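Local coordinates for protein phosphoribosylamine--glycine ligase (Thermotoga maritima, PDB 1VKZ) that catalyses the ATP-dependent joining of glycine to 5-phosphoribosylamine, giving glycinamide ribonucleotide in the second step of de novo purine synthesis, at residues A[96-107]-A[283-291]; A[192-203]-A[266-277]. All coordinates share one frame; numbering follows the deposited sequence.

Interaction 1: A[96-107]-A[283-291]; sequences PVKEVARLEGSK and ILEYNVRLG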
loop_
_atom_site.group_PDB
_atom_site.type_symbol
_atom_site.label_atom_id
_atom_site.label_comp_id
_atom_site.label_asym_id
_atom_site.label_seq_id
_atom_site.Cartn_x
_atom_site.Cartn_y
_atom_site.Cartn_z
ATOM N N PRO A 96 9.215 -3.084 10.441
ATOM C CA PRO A 96 10.565 -3.605 10.428
ATOM C C PRO A 96 11.632 -2.525 10.553
ATOM O O PRO A 96 11.383 -1.373 10.179
ATOM C CB PRO A 96 10.631 -4.287 9.067
ATOM C CG PRO A 96 9.729 -3.539 8.246
ATOM C CD PRO A 96 8.602 -3.127 9.098
ATOM N N VAL A 97 12.808 -2.901 11.050
ATOM C CA VAL A 97 13.977 -1.999 11.050
ATOM C C VAL A 97 14.420 -1.603 9.652
ATOM O O VAL A 97 14.060 -2.257 8.694
ATOM C CB VAL A 97 15.200 -2.613 11.799
ATOM C CG1 VAL A 97 14.852 -2.912 13.256
ATOM C CG2 VAL A 97 15.732 -3.855 11.123
ATOM N N LYS A 98 15.208 -0.532 9.547
ATOM C CA LYS A 98 15.706 0.009 8.270
ATOM C C LYS A 98 16.282 -1.060 7.342
ATOM O O LYS A 98 16.020 -1.058 6.109
ATOM C CB LYS A 98 16.842 0.993 8.492
ATOM C CG LYS A 98 16.470 2.356 9.000
ATOM C CD LYS A 98 17.591 3.436 8.694
ATOM C CE LYS A 98 19.019 3.052 9.188
ATOM N NZ LYS A 98 19.302 3.315 10.659
ATOM N N GLU A 99 17.097 -1.940 7.923
ATOM C CA GLU A 99 17.783 -2.960 7.151
ATOM C C GLU A 99 16.808 -3.882 6.447
ATOM O O GLU A 99 17.073 -4.339 5.369
ATOM C CB GLU A 99 18.732 -3.771 8.043
ATOM C CG GLU A 99 19.927 -2.967 8.564
ATOM C CD GLU A 99 19.726 -2.306 9.951
ATOM O OE1 GLU A 99 18.574 -2.061 10.417
ATOM O OE2 GLU A 99 20.763 -2.025 10.590
ATOM N N VAL A 100 15.679 -4.162 7.077
ATOM C CA VAL A 100 14.710 -5.109 6.532
ATOM C C VAL A 100 13.868 -4.382 5.507
ATOM O O VAL A 100 13.515 -4.965 4.475
ATOM C CB VAL A 100 13.785 -5.699 7.606
ATOM C CG1 VAL A 100 12.790 -6.608 6.983
ATOM C CG2 VAL A 100 14.570 -6.453 8.631
ATOM N N ALA A 101 13.580 -3.110 5.805
ATOM C CA ALA A 101 12.798 -2.245 4.920
ATOM C C ALA A 101 13.507 -1.889 3.598
ATOM O O ALA A 101 12.850 -1.365 2.697
ATOM C CB ALA A 101 12.372 -0.971 5.662
ATOM N N ARG A 102 14.813 -2.167 3.488
ATOM C CA ARG A 102 15.516 -2.186 2.177
ATOM C C ARG A 102 14.839 -3.097 1.162
ATOM O O ARG A 102 15.037 -2.966 -0.046
ATOM C CB ARG A 102 16.921 -2.736 2.298
ATOM C CG ARG A 102 17.847 -2.013 3.125
ATOM C CD ARG A 102 19.241 -2.586 2.972
ATOM N NE ARG A 102 19.879 -2.094 1.743
ATOM C CZ ARG A 102 20.928 -2.647 1.142
ATOM N NH1 ARG A 102 21.490 -3.748 1.630
ATOM N NH2 ARG A 102 21.409 -2.090 0.033
ATOM N N LEU A 103 14.082 -4.065 1.649
ATOM C CA LEU A 103 13.301 -4.899 0.790
ATOM C C LEU A 103 12.351 -4.054 -0.043
ATOM O O LEU A 103 12.120 -4.406 -1.207
ATOM C CB LEU A 103 12.516 -5.912 1.609
ATOM C CG LEU A 103 13.284 -7.061 2.211
ATOM C CD1 LEU A 103 12.289 -7.960 2.910
ATOM C CD2 LEU A 103 14.037 -7.864 1.181
ATOM N N GLU A 104 11.785 -2.980 0.548
ATOM C CA GLU A 104 10.969 -2.026 -0.201
ATOM C C GLU A 104 11.827 -0.892 -0.731
ATOM O O GLU A 104 11.615 -0.436 -1.840
ATOM C CB GLU A 104 9.785 -1.445 0.601
ATOM C CG GLU A 104 8.874 -0.534 -0.269
ATOM C CD GLU A 104 7.677 0.165 0.439
ATOM O OE1 GLU A 104 7.042 -0.347 1.400
ATOM O OE2 GLU A 104 7.325 1.269 -0.025
ATOM N N GLY A 105 12.798 -0.447 0.053
ATOM C CA GLY A 105 13.556 0.778 -0.243
ATOM C C GLY A 105 14.570 0.721 -1.379
ATOM O O GLY A 105 14.887 1.745 -1.971
ATOM N N SER A 106 15.107 -0.461 -1.612
ATOM C CA SER A 106 16.054 -0.745 -2.651
ATOM C C SER A 106 15.539 -1.921 -3.465
ATOM O O SER A 106 15.663 -3.080 -3.042
ATOM C CB SER A 106 17.395 -1.127 -2.055
ATOM O OG SER A 106 18.327 -1.467 -3.074
ATOM N N LYS A 107 14.970 -1.620 -4.633
ATOM C CA LYS A 107 14.487 -2.643 -5.510
ATOM C C LYS A 107 15.621 -3.546 -6.006
ATOM O O LYS A 107 15.392 -4.700 -6.285
ATOM C CB LYS A 107 13.707 -2.015 -6.649
ATOM C CG LYS A 107 12.330 -1.568 -6.241
ATOM C CD LYS A 107 11.479 -1.107 -7.438
ATOM C CE LYS A 107 10.083 -0.615 -6.998
ATOM N NZ LYS A 107 9.228 -1.786 -6.639
ATOM N N ILE A 283 7.059 -12.559 -7.365
ATOM C CA ILE A 283 7.127 -11.316 -6.613
ATOM C C ILE A 283 7.661 -10.199 -7.463
ATOM O O ILE A 283 8.829 -10.219 -7.846
ATOM C CB ILE A 283 7.999 -11.453 -5.359
ATOM C CG1 ILE A 283 7.404 -12.522 -4.439
ATOM C CG2 ILE A 283 8.093 -10.107 -4.649
ATOM C CD1 ILE A 283 8.143 -12.747 -3.170
ATOM N N LEU A 284 6.786 -9.221 -7.728
ATOM C CA LEU A 284 7.111 -8.008 -8.461
ATOM C C LEU A 284 7.787 -6.992 -7.598
ATOM O O LEU A 284 8.562 -6.190 -8.105
ATOM C CB LEU A 284 5.845 -7.372 -9.025
ATOM C CG LEU A 284 5.124 -8.244 -10.044
ATOM C CD1 LEU A 284 3.949 -7.478 -10.603
ATOM C CD2 LEU A 284 6.085 -8.661 -11.118
ATOM N N GLU A 285 7.459 -7.013 -6.305
ATOM C CA GLU A 285 8.023 -6.091 -5.346
ATOM C C GLU A 285 7.508 -6.401 -3.968
ATOM O O GLU A 285 6.485 -7.036 -3.789
ATOM C CB GLU A 285 7.716 -4.629 -5.689
ATOM C CG GLU A 285 6.285 -4.241 -5.454
ATOM C CD GLU A 285 5.940 -2.857 -5.962
ATOM O OE1 GLU A 285 6.708 -2.250 -6.769
ATOM O OE2 GLU A 285 4.866 -2.386 -5.537
ATOM N N TYR A 286 8.265 -5.940 -2.994
ATOM C CA TYR A 286 7.941 -6.006 -1.575
ATOM C C TYR A 286 7.558 -4.590 -1.125
ATOM O O TYR A 286 8.198 -3.616 -1.499
ATOM C CB TYR A 286 9.187 -6.424 -0.805
ATOM C CG TYR A 286 9.607 -7.873 -0.898
ATOM C CD1 TYR A 286 8.730 -8.896 -0.583
ATOM C CD2 TYR A 286 10.902 -8.212 -1.252
ATOM C CE1 TYR A 286 9.130 -10.219 -0.674
ATOM C CE2 TYR A 286 11.308 -9.513 -1.321
ATOM C CZ TYR A 286 10.421 -10.505 -1.037
ATOM O OH TYR A 286 10.836 -11.796 -1.076
ATOM N N ASN A 287 6.490 -4.485 -0.350
ATOM C CA ASN A 287 6.240 -3.292 0.440
ATOM C C ASN A 287 6.156 -3.716 1.892
ATOM O O ASN A 287 5.784 -4.832 2.203
ATOM C CB ASN A 287 4.970 -2.577 -0.038
ATOM C CG ASN A 287 5.107 -2.021 -1.463
ATOM O OD1 ASN A 287 6.178 -2.140 -2.114
ATOM N ND2 ASN A 287 4.033 -1.391 -1.953
ATOM N N VAL A 288 6.578 -2.838 2.776
ATOM C CA VAL A 288 6.676 -3.177 4.213
ATOM C C VAL A 288 5.597 -2.487 4.996
ATOM O O VAL A 288 5.805 -2.092 6.124
ATOM C CB VAL A 288 8.053 -2.824 4.804
ATOM C CG1 VAL A 288 9.129 -3.735 4.174
ATOM C CG2 VAL A 288 8.364 -1.362 4.610
ATOM N N ARG A 289 4.446 -2.335 4.378
ATOM C CA ARG A 289 3.279 -1.857 5.041
ATOM C C ARG A 289 2.089 -2.231 4.157
ATOM O O ARG A 289 2.269 -2.728 3.054
ATOM C CB ARG A 289 3.377 -0.356 5.260
ATOM C CG ARG A 289 3.950 0.422 4.088
ATOM C CD ARG A 289 3.114 0.367 2.825
ATOM N NE ARG A 289 3.723 1.088 1.707
ATOM C CZ ARG A 289 3.152 1.253 0.510
ATOM N NH1 ARG A 289 1.941 0.760 0.256
ATOM N NH2 ARG A 289 3.796 1.923 -0.437
ATOM N N LEU A 290 0.880 -1.980 4.621
ATOM C CA LEU A 290 -0.297 -2.419 3.891
ATOM C C LEU A 290 -0.593 -1.379 2.871
ATOM O O LEU A 290 -0.197 -0.234 3.065
ATOM C CB LEU A 290 -1.474 -2.513 4.837
ATOM C CG LEU A 290 -1.273 -3.484 5.985
ATOM C CD1 LEU A 290 -2.401 -3.278 6.963
ATOM C CD2 LEU A 290 -1.206 -4.906 5.428
ATOM N N GLY A 291 -1.313 -1.769 1.817
ATOM C CA GLY A 291 -1.749 -0.842 0.761
ATOM C C GLY A 291 -2.899 0.125 1.104
ATOM O O GLY A 291 -3.577 -0.019 2.132
HETATM O O HOH W 1 10.905 -4.271 -3.515
HETATM O O HOH W 2 9.359 -1.485 -3.670
#
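Glu104, near the end of helix 98-105, shows how one carboxylate can fasten a helix to the end of a strand. Its CG stands anti to the backbone N (chi1 -175°) and the chain runs on extended, which carries the carboxylate past Asn287 to the backbone beyond strand 283-287. There OE1 takes the N-H of Val288 on its anti lone pair, at 2.9 Å from Val288 N and with an angle of 162° at the hydrogen. The other oxygen, OE2, makes a long salt bridge of 3.6 Å to Arg289 NH2, its carboxylate plane turned steeply against the guanidinium.

A second ion pair joins Lys107 to Glu285, a predicted magnesium ligand. Lys107 NZ comes in from above the carboxylate plane, 2.6 Å from Glu285 OE1. Lys107 NZ also donates to a water within hydrogen-bonding distance of the backbone oxygens of Glu104 and Tyr286; another, accepting from Tyr286 N, lies within such distance of Leu103 O.

Apolar contacts fill the rest. Val288 sets CB against Pro96 CG at 3.9 Å and CG2 beside Ala101 CB, while Leu103 CD2 meets Tyr286 CD2 obliquely at 4.0 Å; the phenol OH of Tyr286 bonds to Thr255.

Glu104 thus ties its helix to residues 288-289 just past the strand, while Lys107, starting helix 107-116, is likely to fix the rotation of the Glu285 carboxylate.

Interaction 2: A[192-203]-A[266-277]; sequences LAGNELSAMAVV and YRGFLYLGLMLH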
loop_
_atom_site.group_PDB
_atom_site.type_symbol
_atom_site.label_atom_id
_atom_site.label_comp_id
_atom_site.label_asym_id
_atom_site.label_seq_id
_atom_site.Cartn_x
_atom_site.Cartn_y
_atom_site.Cartn_z
ATOM N N LEU A 192 6.553 -10.230 -17.367
ATOM C CA LEU A 192 5.790 -11.444 -17.142
ATOM C C LEU A 192 4.340 -11.251 -17.576
ATOM O O LEU A 192 3.599 -10.461 -16.996
ATOM C CB LEU A 192 5.830 -11.796 -15.649
ATOM C CG LEU A 192 7.222 -12.151 -15.134
ATOM C CD1 LEU A 192 7.303 -12.337 -13.578
ATOM C CD2 LEU A 192 7.732 -13.379 -15.853
ATOM N N ALA A 193 3.930 -11.962 -18.620
ATOM C CA ALA A 193 2.528 -12.087 -18.892
ATOM C C ALA A 193 1.858 -12.614 -17.629
ATOM O O ALA A 193 2.425 -13.460 -16.912
ATOM C CB ALA A 193 2.310 -13.022 -20.015
ATOM N N GLY A 194 0.676 -12.081 -17.327
ATOM C CA GLY A 194 -0.154 -12.642 -16.267
ATOM C C GLY A 194 -1.182 -11.708 -15.685
ATOM O O GLY A 194 -1.352 -10.579 -16.145
ATOM N N ASN A 195 -1.843 -12.195 -14.640
ATOM C CA ASN A 195 -2.746 -11.394 -13.832
ATOM C C ASN A 195 -2.040 -10.969 -12.554
ATOM O O ASN A 195 -1.517 -11.793 -11.825
ATOM C CB ASN A 195 -3.980 -12.206 -13.493
ATOM C CG ASN A 195 -4.527 -12.951 -14.700
ATOM O OD1 ASN A 195 -4.467 -12.459 -15.829
ATOM N ND2 ASN A 195 -5.041 -14.152 -14.468
ATOM N N GLU A 196 -2.026 -9.668 -12.312
ATOM C CA GLU A 196 -1.366 -9.103 -11.174
ATOM C C GLU A 196 -2.233 -9.297 -9.947
ATOM O O GLU A 196 -3.444 -9.390 -10.055
ATOM C CB GLU A 196 -1.047 -7.614 -11.399
ATOM C CG GLU A 196 0.002 -7.104 -10.407
ATOM C CD GLU A 196 0.496 -5.701 -10.681
ATOM O OE1 GLU A 196 0.813 -5.392 -11.858
ATOM O OE2 GLU A 196 0.599 -4.932 -9.699
ATOM N N LEU A 197 -1.583 -9.356 -8.787
ATOM C CA LEU A 197 -2.229 -9.696 -7.523
ATOM C C LEU A 197 -1.357 -9.302 -6.324
ATOM O O LEU A 197 -0.152 -9.415 -6.352
ATOM C CB LEU A 197 -2.479 -11.194 -7.479
ATOM C CG LEU A 197 -3.062 -11.811 -6.213
ATOM C CD1 LEU A 197 -4.519 -11.353 -5.959
ATOM C CD2 LEU A 197 -2.977 -13.327 -6.332
ATOM N N SER A 198 -1.986 -8.848 -5.260
ATOM C CA SER A 198 -1.250 -8.425 -4.097
ATOM C C SER A 198 -1.536 -9.420 -3.007
ATOM O O SER A 198 -2.618 -9.998 -2.970
ATOM C CB SER A 198 -1.656 -7.013 -3.656
ATOM O OG SER A 198 -2.822 -7.012 -2.840
ATOM N N ALA A 199 -0.559 -9.639 -2.136
ATOM C CA ALA A 199 -0.785 -10.401 -0.942
ATOM C C ALA A 199 -0.163 -9.663 0.256
ATOM O O ALA A 199 0.892 -9.106 0.154
ATOM C CB ALA A 199 -0.246 -11.768 -1.121
HETATM N N MSE A 200 -0.866 -9.657 1.372
HETATM C CA MSE A 200 -0.511 -8.887 2.544
HETATM C C MSE A 200 -0.585 -9.760 3.767
HETATM O O MSE A 200 -1.491 -10.571 3.939
HETATM C CB MSE A 200 -1.493 -7.720 2.745
HETATM C CG MSE A 200 -0.969 -6.359 2.329
HETATM SE SE MSE A 200 -2.431 -5.145 1.722
HETATM C CE MSE A 200 -2.523 -5.946 -0.159
ATOM N N ALA A 201 0.351 -9.558 4.660
ATOM C CA ALA A 201 0.344 -10.323 5.880
ATOM C C ALA A 201 0.764 -9.485 7.094
ATOM O O ALA A 201 1.574 -8.536 6.997
ATOM C CB ALA A 201 1.230 -11.533 5.720
ATOM N N VAL A 202 0.189 -9.865 8.234
ATOM C CA VAL A 202 0.688 -9.453 9.545
ATOM C C VAL A 202 1.724 -10.487 9.916
ATOM O O VAL A 202 1.486 -11.678 9.784
ATOM C CB VAL A 202 -0.418 -9.394 10.630
ATOM C CG1 VAL A 202 0.093 -8.683 11.846
ATOM C CG2 VAL A 202 -1.656 -8.666 10.120
ATOM N N VAL A 203 2.862 -10.008 10.383
ATOM C CA VAL A 203 4.078 -10.782 10.502
ATOM C C VAL A 203 4.773 -10.532 11.862
ATOM O O VAL A 203 4.837 -9.394 12.342
ATOM C CB VAL A 203 5.071 -10.420 9.395
ATOM C CG1 VAL A 203 6.399 -11.145 9.623
ATOM C CG2 VAL A 203 4.511 -10.749 8.014
ATOM N N TYR A 266 11.503 -9.843 11.103
ATOM C CA TYR A 266 10.485 -8.991 10.504
ATOM C C TYR A 266 9.321 -8.917 11.445
ATOM O O TYR A 266 8.783 -9.937 11.846
ATOM C CB TYR A 266 10.017 -9.551 9.187
ATOM C CG TYR A 266 9.249 -8.574 8.376
ATOM C CD1 TYR A 266 7.943 -8.204 8.714
ATOM C CD2 TYR A 266 9.787 -8.041 7.226
ATOM C CE1 TYR A 266 7.219 -7.298 7.920
ATOM C CE2 TYR A 266 9.077 -7.147 6.452
ATOM C CZ TYR A 266 7.807 -6.785 6.814
ATOM O OH TYR A 266 7.158 -5.898 6.027
ATOM N N ARG A 267 8.955 -7.686 11.790
ATOM C CA ARG A 267 7.815 -7.399 12.637
ATOM C C ARG A 267 7.014 -6.395 11.869
ATOM O O ARG A 267 7.571 -5.408 11.404
ATOM C CB ARG A 267 8.290 -6.756 13.940
ATOM C CG ARG A 267 9.499 -7.441 14.598
ATOM C CD ARG A 267 9.546 -7.278 16.110
ATOM N NE ARG A 267 8.378 -7.951 16.677
ATOM C CZ ARG A 267 7.383 -7.377 17.333
ATOM N NH1 ARG A 267 7.356 -6.077 17.603
ATOM N NH2 ARG A 267 6.395 -8.131 17.746
ATOM N N GLY A 268 5.714 -6.624 11.738
ATOM C CA GLY A 268 4.845 -5.644 11.099
ATOM C C GLY A 268 3.975 -6.204 10.011
ATOM O O GLY A 268 3.428 -7.272 10.141
ATOM N N PHE A 269 3.834 -5.459 8.934
ATOM C CA PHE A 269 3.000 -5.860 7.826
ATOM C C PHE A 269 3.916 -6.066 6.643
ATOM O O PHE A 269 4.828 -5.258 6.404
ATOM C CB PHE A 269 1.975 -4.762 7.483
ATOM C CG PHE A 269 1.157 -4.330 8.634
ATOM C CD1 PHE A 269 0.075 -5.055 9.017
ATOM C CD2 PHE A 269 1.496 -3.221 9.362
ATOM C CE1 PHE A 269 -0.659 -4.676 10.055
ATOM C CE2 PHE A 269 0.775 -2.859 10.414
ATOM C CZ PHE A 269 -0.314 -3.582 10.766
ATOM N N LEU A 270 3.647 -7.103 5.865
ATOM C CA LEU A 270 4.441 -7.376 4.663
ATOM C C LEU A 270 3.509 -7.526 3.495
ATOM O O LEU A 270 2.612 -8.357 3.502
ATOM C CB LEU A 270 5.279 -8.641 4.834
ATOM C CG LEU A 270 6.017 -9.090 3.559
ATOM C CD1 LEU A 270 6.915 -7.962 2.977
ATOM C CD2 LEU A 270 6.813 -10.322 3.842
ATOM N N TYR A 271 3.774 -6.755 2.453
ATOM C CA TYR A 271 2.965 -6.749 1.233
ATOM C C TYR A 271 3.818 -7.327 0.101
ATOM O O TYR A 271 4.999 -6.948 -0.054
ATOM C CB TYR A 271 2.493 -5.322 0.944
ATOM C CG TYR A 271 1.927 -5.054 -0.410
ATOM C CD1 TYR A 271 2.733 -5.052 -1.536
ATOM C CD2 TYR A 271 0.594 -4.715 -0.565
ATOM C CE1 TYR A 271 2.211 -4.766 -2.780
ATOM C CE2 TYR A 271 0.051 -4.446 -1.807
ATOM C CZ TYR A 271 0.863 -4.466 -2.902
ATOM O OH TYR A 271 0.330 -4.212 -4.146
ATOM N N LEU A 272 3.232 -8.273 -0.648
ATOM C CA LEU A 272 3.805 -8.813 -1.853
ATOM C C LEU A 272 2.972 -8.365 -3.020
ATOM O O LEU A 272 1.789 -8.637 -3.073
ATOM C CB LEU A 272 3.781 -10.340 -1.803
ATOM C CG LEU A 272 4.398 -11.073 -0.628
ATOM C CD1 LEU A 272 4.491 -12.554 -0.913
ATOM C CD2 LEU A 272 5.730 -10.521 -0.298
ATOM N N GLY A 273 3.561 -7.664 -3.966
ATOM C CA GLY A 273 2.894 -7.417 -5.242
ATOM C C GLY A 273 3.298 -8.556 -6.127
ATOM O O GLY A 273 4.502 -8.763 -6.342
ATOM N N LEU A 274 2.318 -9.318 -6.609
ATOM C CA LEU A 274 2.593 -10.564 -7.318
ATOM C C LEU A 274 2.086 -10.504 -8.741
ATOM O O LEU A 274 1.367 -9.606 -9.127
ATOM C CB LEU A 274 1.957 -11.740 -6.610
ATOM C CG LEU A 274 2.403 -11.906 -5.153
ATOM C CD1 LEU A 274 1.370 -12.713 -4.334
ATOM C CD2 LEU A 274 3.773 -12.554 -5.084
HETATM N N MSE A 275 2.525 -11.479 -9.515
HETATM C CA MSE A 275 2.112 -11.700 -10.875
HETATM C C MSE A 275 1.917 -13.214 -10.988
HETATM O O MSE A 275 2.865 -13.982 -10.810
HETATM C CB MSE A 275 3.215 -11.242 -11.833
HETATM C CG MSE A 275 2.846 -11.363 -13.291
HETATM SE SE MSE A 275 1.253 -10.306 -13.673
HETATM C CE MSE A 275 2.163 -8.525 -14.035
ATOM N N LEU A 276 0.694 -13.641 -11.275
ATOM C CA LEU A 276 0.436 -15.042 -11.514
ATOM C C LEU A 276 0.760 -15.255 -12.954
ATOM O O LEU A 276 0.150 -14.650 -13.808
ATOM C CB LEU A 276 -1.020 -15.416 -11.195
ATOM C CG LEU A 276 -1.399 -15.123 -9.725
ATOM C CD1 LEU A 276 -2.880 -15.387 -9.472
ATOM C CD2 LEU A 276 -0.523 -15.915 -8.712
ATOM N N HIS A 277 1.763 -16.085 -13.195
ATOM C CA HIS A 277 2.302 -16.331 -14.508
ATOM C C HIS A 277 2.555 -17.822 -14.642
ATOM O O HIS A 277 3.264 -18.407 -13.835
ATOM C CB HIS A 277 3.583 -15.537 -14.671
ATOM C CG HIS A 277 4.356 -15.879 -15.898
ATOM N ND1 HIS A 277 3.852 -15.703 -17.169
ATOM C CD2 HIS A 277 5.603 -16.383 -16.048
ATOM C CE1 HIS A 277 4.753 -16.095 -18.052
ATOM N NE2 HIS A 277 5.829 -16.500 -17.399
#
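Two central strands of the four-stranded antiparallel sheet in the ATP-grasp domain, 195-203 and 269-277, meet here, and residues 192-198 belong to the predicted ATP-binding region. Paired backbone bonds run from Asn195 with Leu276 to Val203 with Gly268; that from Leu272 N to Ala199 O is nearly straight, 2.6 Å at 177°.

On one face, Tyr271 lies against Met200, a selenomethionine. The bend at chi3 (-81°) brings CE of Met200 to 3.4 Å from Tyr271 CD2, while SE stands at the ring edge, 5.1 Å from the Tyr271 centroid, in a Met-aromatic contact. Ser198 CB reaches Tyr271 OH at 3.5 Å. Replacing Tyr271 with alanine would probably open a gap beside Met200 and leave its SE and CE without their aromatic neighbour.

The other face is mainly aliphatic: Ala199 CB touches Leu274 CD1 at 3.7 Å, and Val203 CG2 rests on Leu270 CB. At the far end Leu192 CD2 sits over a face of the His277 ring, 4.1 Å from its centroid, and His277 ND1 gives a weak bond to Ala193 O.

Helix 242-261 covers the largely apolar face, Phe252 against Ala201, Leu270 and Leu272, while Ser198 and Tyr271 meet Glu294 of helix 294-301 and Tyr271 also adjoins the predicted magnesium ligands.

The two interactions illustrate how a shared sheet couples distant parts of a chain. Strand 269-277 pairs with strand 195-203 along one edge and with strand 280-287 along the other: Leu284 N lies 2.7 Å from Gly273 O and Asn287 O 2.8 Å from Tyr271 N, both probable hydrogen bonds. Opposite Gly273, Leu284 and Glu285 form a classic beta bulge. Tyr266 adds a packing bridge, its CD2 3.3 Å from Val100 CG1 and its OH 3.3 Å from Val288 CA. The centres are about 11 Å apart. Interaction 1 contains the predicted magnesium ligands and interaction 2 adjoins them, the Tyr271 side chain coming within about 4 Å of that of Asn287 and 5 Å of that of Glu285 (nearest atoms).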